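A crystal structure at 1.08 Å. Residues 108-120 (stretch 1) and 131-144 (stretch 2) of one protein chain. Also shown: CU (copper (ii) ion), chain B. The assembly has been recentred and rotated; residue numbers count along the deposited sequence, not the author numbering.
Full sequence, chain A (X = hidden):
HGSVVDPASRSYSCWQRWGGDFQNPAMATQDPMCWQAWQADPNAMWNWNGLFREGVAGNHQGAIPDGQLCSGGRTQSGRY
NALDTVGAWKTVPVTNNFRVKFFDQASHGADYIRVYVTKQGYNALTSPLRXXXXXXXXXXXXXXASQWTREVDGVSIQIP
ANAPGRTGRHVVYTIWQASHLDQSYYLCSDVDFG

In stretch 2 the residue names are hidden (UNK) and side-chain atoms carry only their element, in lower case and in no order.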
# COMPACT_ATOMS: atom_id res chain seq x y z
N HIS A 108 -4.02 11.39 12.69
CA HIS A 108 -2.74 11.27 13.39
C HIS A 108 -1.69 12.27 12.94
O HIS A 108 -0.72 12.49 13.67
CB HIS A 108 -2.11 9.90 13.13
CG HIS A 108 -2.89 8.71 13.63
ND1 HIS A 108 -3.45 8.65 14.89
CD2 HIS A 108 -3.09 7.50 13.07
CE1 HIS A 108 -3.99 7.45 15.06
NE2 HIS A 108 -3.78 6.73 13.97
N GLY A 109 -1.83 12.87 11.75
CA GLY A 109 -0.72 13.59 11.15
C GLY A 109 0.35 12.67 10.60
O GLY A 109 0.33 11.45 10.79
N ALA A 110 1.32 13.26 9.91
CA ALA A 110 2.48 12.53 9.42
C ALA A 110 3.78 13.24 9.79
O ALA A 110 3.90 14.46 9.64
CB ALA A 110 2.45 12.38 7.89
N ASP A 111 4.77 12.46 10.23
CA ASP A 111 6.14 12.95 10.26
C ASP A 111 6.69 13.03 8.84
O ASP A 111 7.47 13.94 8.52
CB ASP A 111 7.03 12.03 11.11
CG ASP A 111 6.71 12.05 12.59
OD1 ASP A 111 5.83 12.81 13.05
OD2 ASP A 111 7.41 11.32 13.32
N TYR A 112 6.27 12.10 7.99
CA TYR A 112 6.57 12.09 6.57
C TYR A 112 5.71 11.01 5.93
O TYR A 112 5.24 10.08 6.61
CB TYR A 112 8.06 11.82 6.26
CG TYR A 112 8.67 10.65 6.99
CD1 TYR A 112 8.60 9.35 6.49
CD2 TYR A 112 9.35 10.83 8.18
CE1 TYR A 112 9.17 8.27 7.17
CE2 TYR A 112 9.93 9.78 8.85
CZ TYR A 112 9.84 8.49 8.35
OH TYR A 112 10.42 7.44 9.03
N ILE A 113 5.49 11.14 4.62
CA ILE A 113 4.97 10.06 3.79
C ILE A 113 5.88 9.97 2.57
O ILE A 113 6.09 10.98 1.89
CB ILE A 113 3.50 10.28 3.37
CG1 ILE A 113 2.59 10.37 4.58
CG2 ILE A 113 3.05 9.12 2.46
CD1 ILE A 113 1.12 10.61 4.26
N ARG A 114 6.42 8.79 2.32
CA ARG A 114 7.33 8.55 1.21
C ARG A 114 6.65 7.65 0.19
O ARG A 114 6.03 6.65 0.56
CB ARG A 114 8.62 7.89 1.71
CG ARG A 114 9.45 8.82 2.56
CD ARG A 114 10.60 8.13 3.29
NE ARG A 114 11.25 9.07 4.20
CZ ARG A 114 11.98 8.74 5.25
NH1 ARG A 114 12.22 7.47 5.54
NH2 ARG A 114 12.46 9.69 6.03
N VAL A 115 6.79 8.00 -1.08
CA VAL A 115 6.22 7.24 -2.20
C VAL A 115 7.36 6.73 -3.07
O VAL A 115 8.14 7.53 -3.62
CB VAL A 115 5.23 8.07 -3.02
CG1 VAL A 115 4.70 7.28 -4.22
CG2 VAL A 115 4.08 8.56 -2.15
N TYR A 116 7.44 5.41 -3.21
CA TYR A 116 8.40 4.73 -4.06
C TYR A 116 7.65 4.06 -5.21
O TYR A 116 6.50 3.64 -5.06
CB TYR A 116 9.14 3.62 -3.28
CG TYR A 116 9.96 4.11 -2.12
CD1 TYR A 116 9.40 4.32 -0.87
CD2 TYR A 116 11.31 4.38 -2.27
CE1 TYR A 116 10.15 4.79 0.18
CE2 TYR A 116 12.07 4.85 -1.22
CZ TYR A 116 11.48 5.06 0.00
OH TYR A 116 12.22 5.53 1.07
N VAL A 117 8.31 3.92 -6.36
CA VAL A 117 7.78 3.14 -7.48
C VAL A 117 8.87 2.22 -7.99
O VAL A 117 10.04 2.59 -8.08
CB VAL A 117 7.23 4.05 -8.61
CG1 VAL A 117 6.83 3.24 -9.84
CG2 VAL A 117 6.04 4.85 -8.11
N THR A 118 8.46 1.01 -8.39
CA THR A 118 9.38 0.05 -8.96
C THR A 118 10.01 0.59 -10.24
O THR A 118 9.44 1.40 -10.98
CB THR A 118 8.67 -1.29 -9.20
OG1 THR A 118 7.42 -1.10 -9.87
CG2 THR A 118 8.42 -1.98 -7.88
N LYS A 119 11.23 0.13 -10.47
CA LYS A 119 12.01 0.49 -11.64
C LYS A 119 11.60 -0.33 -12.85
O LYS A 119 11.23 -1.50 -12.74
CB LYS A 119 13.49 0.25 -11.34
CG LYS A 119 14.03 1.10 -10.19
CD LYS A 119 15.29 0.51 -9.56
CE LYS A 119 15.71 1.31 -8.33
NZ LYS A 119 16.98 0.79 -7.74
N GLN A 120 11.67 0.29 -14.03
CA GLN A 120 11.40 -0.45 -15.26
C GLN A 120 12.31 -1.67 -15.33
O GLN A 120 13.52 -1.58 -15.08
CB GLN A 120 11.59 0.44 -16.48
CG GLN A 120 10.99 -0.14 -17.76
CD GLN A 120 9.47 -0.17 -17.76
OE1 GLN A 120 8.82 0.51 -16.97
NE2 GLN A 120 8.89 -0.96 -18.66
N UNK A 131 13.57 -3.99 -1.77
CA UNK A 131 13.90 -2.58 -1.61
C UNK A 131 14.69 -2.05 -2.81
O UNK A 131 14.47 -0.92 -3.25
c UNK A 131 13.80 -2.41 0.92
c UNK A 131 11.40 0.27 3.05
c UNK A 131 13.04 -1.32 1.48
c UNK A 131 13.58 -3.48 1.73
c UNK A 131 12.39 -1.82 2.62
c UNK A 131 14.67 -2.36 -0.31
c UNK A 131 12.84 0.01 1.11
n UNK A 131 12.74 -3.13 2.75
c UNK A 131 12.01 0.79 1.91
c UNK A 131 11.57 -1.03 3.42
N UNK A 132 15.59 -2.87 -3.37
CA UNK A 132 16.41 -2.42 -4.49
C UNK A 132 15.61 -2.24 -5.78
O UNK A 132 16.12 -1.64 -6.74
c UNK A 132 17.57 -3.39 -4.72
o UNK A 132 17.09 -4.67 -5.09
N UNK A 133 14.39 -2.77 -5.84
CA UNK A 133 13.52 -2.49 -6.97
C UNK A 133 12.88 -1.11 -6.93
O UNK A 133 12.30 -0.69 -7.94
o UNK A 133 13.64 -5.11 -8.22
c UNK A 133 12.37 -3.51 -7.02
o UNK A 133 12.36 -5.85 -6.57
c UNK A 133 12.83 -4.93 -7.29
N UNK A 134 12.97 -0.40 -5.81
CA UNK A 134 12.20 0.82 -5.57
C UNK A 134 13.05 2.08 -5.72
O UNK A 134 14.20 2.13 -5.27
c UNK A 134 10.20 -0.20 -2.40
c UNK A 134 9.32 -0.03 -4.74
c UNK A 134 11.63 0.81 -4.16
c UNK A 134 10.56 -0.24 -3.88
N UNK A 135 12.46 3.11 -6.30
CA UNK A 135 13.03 4.45 -6.37
C UNK A 135 12.10 5.42 -5.65
O UNK A 135 10.87 5.37 -5.83
o UNK A 135 13.27 5.96 -10.36
c UNK A 135 13.15 4.88 -7.84
c UNK A 135 13.77 6.69 -9.49
o UNK A 135 14.31 7.79 -9.75
c UNK A 135 13.74 6.26 -8.04
N UNK A 136 12.66 6.31 -4.84
CA UNK A 136 11.87 7.36 -4.19
C UNK A 136 11.43 8.39 -5.23
O UNK A 136 12.28 9.02 -5.87
c UNK A 136 11.97 9.11 -2.26
c UNK A 136 12.69 8.03 -3.09
c UNK A 136 12.98 9.88 -1.43
c UNK A 136 10.89 8.52 -1.38
N UNK A 137 10.11 8.58 -5.38
CA UNK A 137 9.57 9.44 -6.43
C UNK A 137 8.60 10.50 -5.91
O UNK A 137 8.16 11.36 -6.68
c UNK A 137 7.76 7.78 -7.05
c UNK A 137 9.94 7.78 -8.29
c UNK A 137 8.92 8.63 -7.57
N UNK A 138 8.25 10.46 -4.62
CA UNK A 138 7.49 11.54 -4.01
C UNK A 138 7.66 11.49 -2.51
O UNK A 138 7.98 10.44 -1.95
N UNK A 139 7.50 12.64 -1.85
CA UNK A 139 7.70 12.69 -0.40
C UNK A 139 7.10 13.97 0.14
O UNK A 139 7.31 15.05 -0.44
c UNK A 139 9.19 12.63 -0.05
c UNK A 139 10.98 12.33 1.77
n UNK A 139 11.89 12.95 1.01
c UNK A 139 9.50 12.62 1.46
o UNK A 139 11.29 11.57 2.69
N UNK A 140 6.36 13.86 1.25
CA UNK A 140 6.00 15.01 2.06
C UNK A 140 6.66 14.84 3.42
O UNK A 140 6.90 13.72 3.89
c UNK A 140 3.80 14.07 2.95
c UNK A 140 2.33 14.28 3.21
c UNK A 140 3.84 15.48 0.84
c UNK A 140 4.47 15.23 2.21
N UNK A 141 6.97 15.97 4.04
CA UNK A 141 7.53 16.02 5.38
C UNK A 141 6.47 16.13 6.44
O UNK A 141 5.35 15.63 6.30
N UNK A 142 6.82 16.81 7.54
CA UNK A 142 5.94 16.85 8.70
C UNK A 142 4.68 17.62 8.34
O UNK A 142 4.73 18.79 7.96
o UNK A 142 4.73 17.72 11.30
n UNK A 142 6.40 16.42 12.07
c UNK A 142 5.85 17.23 11.17
c UNK A 142 6.64 17.47 9.90
N UNK A 143 3.54 16.94 8.44
CA UNK A 143 2.25 17.45 7.99
C UNK A 143 1.21 17.13 9.04
O UNK A 143 0.60 16.05 9.04
c UNK A 143 0.68 17.57 6.04
c UNK A 143 1.87 16.85 6.63
o UNK A 143 2.98 16.98 5.72
N UNK A 144 1.00 18.04 9.99
CA UNK A 144 -0.01 17.82 11.03
C UNK A 144 -1.40 17.66 10.43
O UNK A 144 -1.70 18.16 9.34
c UNK A 144 1.77 19.28 10.22
c UNK A 144 0.09 19.09 11.88
c UNK A 144 1.49 19.58 11.67
CU CU B . -4.40 4.86 13.73
O HOH W 1 2.61 16.08 12.18

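Position 131 carries one carbon and then fused five- and six-membered rings of eight carbons and one nitrogen, an indole: Trp131. It opens a 3-10 segment and makes no close contact with stretch 1. At 132 a single carbon bears one oxygen, too small for anything but Ser132; its backbone O accepts a hydrogen bond from Lys119 NZ at 2.8 Å. Position 133 has two carbons, the second with two oxygens. The fork could be a carboxylate or an amide by shape, but both outer atoms are oxygen, hence Asp133, whose O receives Lys119 N at 2.9 Å.

Position 134 has four carbons forked at the second, Leu134; its CD2 lies 3.8 Å from Thr118 CG2, and its CB 3.9 Å from Tyr116 CB. Three carbons ending in two oxygens make 135 Glu135, paired through both backbone groups with Val117: N to Val117 O and O to Val117 N, each 3.0 Å. Position 136 repeats the four-carbon fork, Leu136, and its CD1 sits over one face of the Tyr116 ring, 4.0 Å from the centroid, in a CH-pi contact.

At 137 one carbon carries two others, Val137; its CG2 packs 3.6 Å from Val117 CG2. Position 138 has no side-chain atoms, so Gly138; a CB there would come 3.7 Å from Val115 CB. Val115 O takes both Val137 N (2.8 Å) and Gly138 N (3.1 Å), the mark of a beta bulge.

Position 139 has three carbons, then one oxygen and one nitrogen, the amide of Gln139. Its OE1 accepts Arg114 NE at 2.9 Å, near the guanidinium plane. Position 140 has four carbons forked at the first, one arm two carbons long: Ile140, with CG1 3.8 Å from Ile113 CB. Position 141 is bare, Gly141. At 142 two carbons lead to one oxygen and one nitrogen, Asn142; a water donates to its OD1 (2.8 Å) and to Ala110 O (3.3 Å). One carbon bearing an oxygen and a carbon makes 143 Thr143, whose OG1 donates to Gly141 O at 2.8 Å. At 144 three carbons close a ring onto the backbone nitrogen, which is Pro144, beside Gly109.

The core of the contact is an antiparallel strand pair; the two stretches together bury 1097 Å², both sides summed. Backbone hydrogen bonds set the register, which the bulge shifts by one residue between Val115 and Tyr116. On one face Tyr116 packs with Leu134 and Leu136 while Arg114 meets Gln139; on the other lie Ile113 and Ile140. Beyond the strands, Ala110 and Thr143 form a separate two-bond bridge.

Stretch 2 (131-144) WSDLELVGQIGNTP
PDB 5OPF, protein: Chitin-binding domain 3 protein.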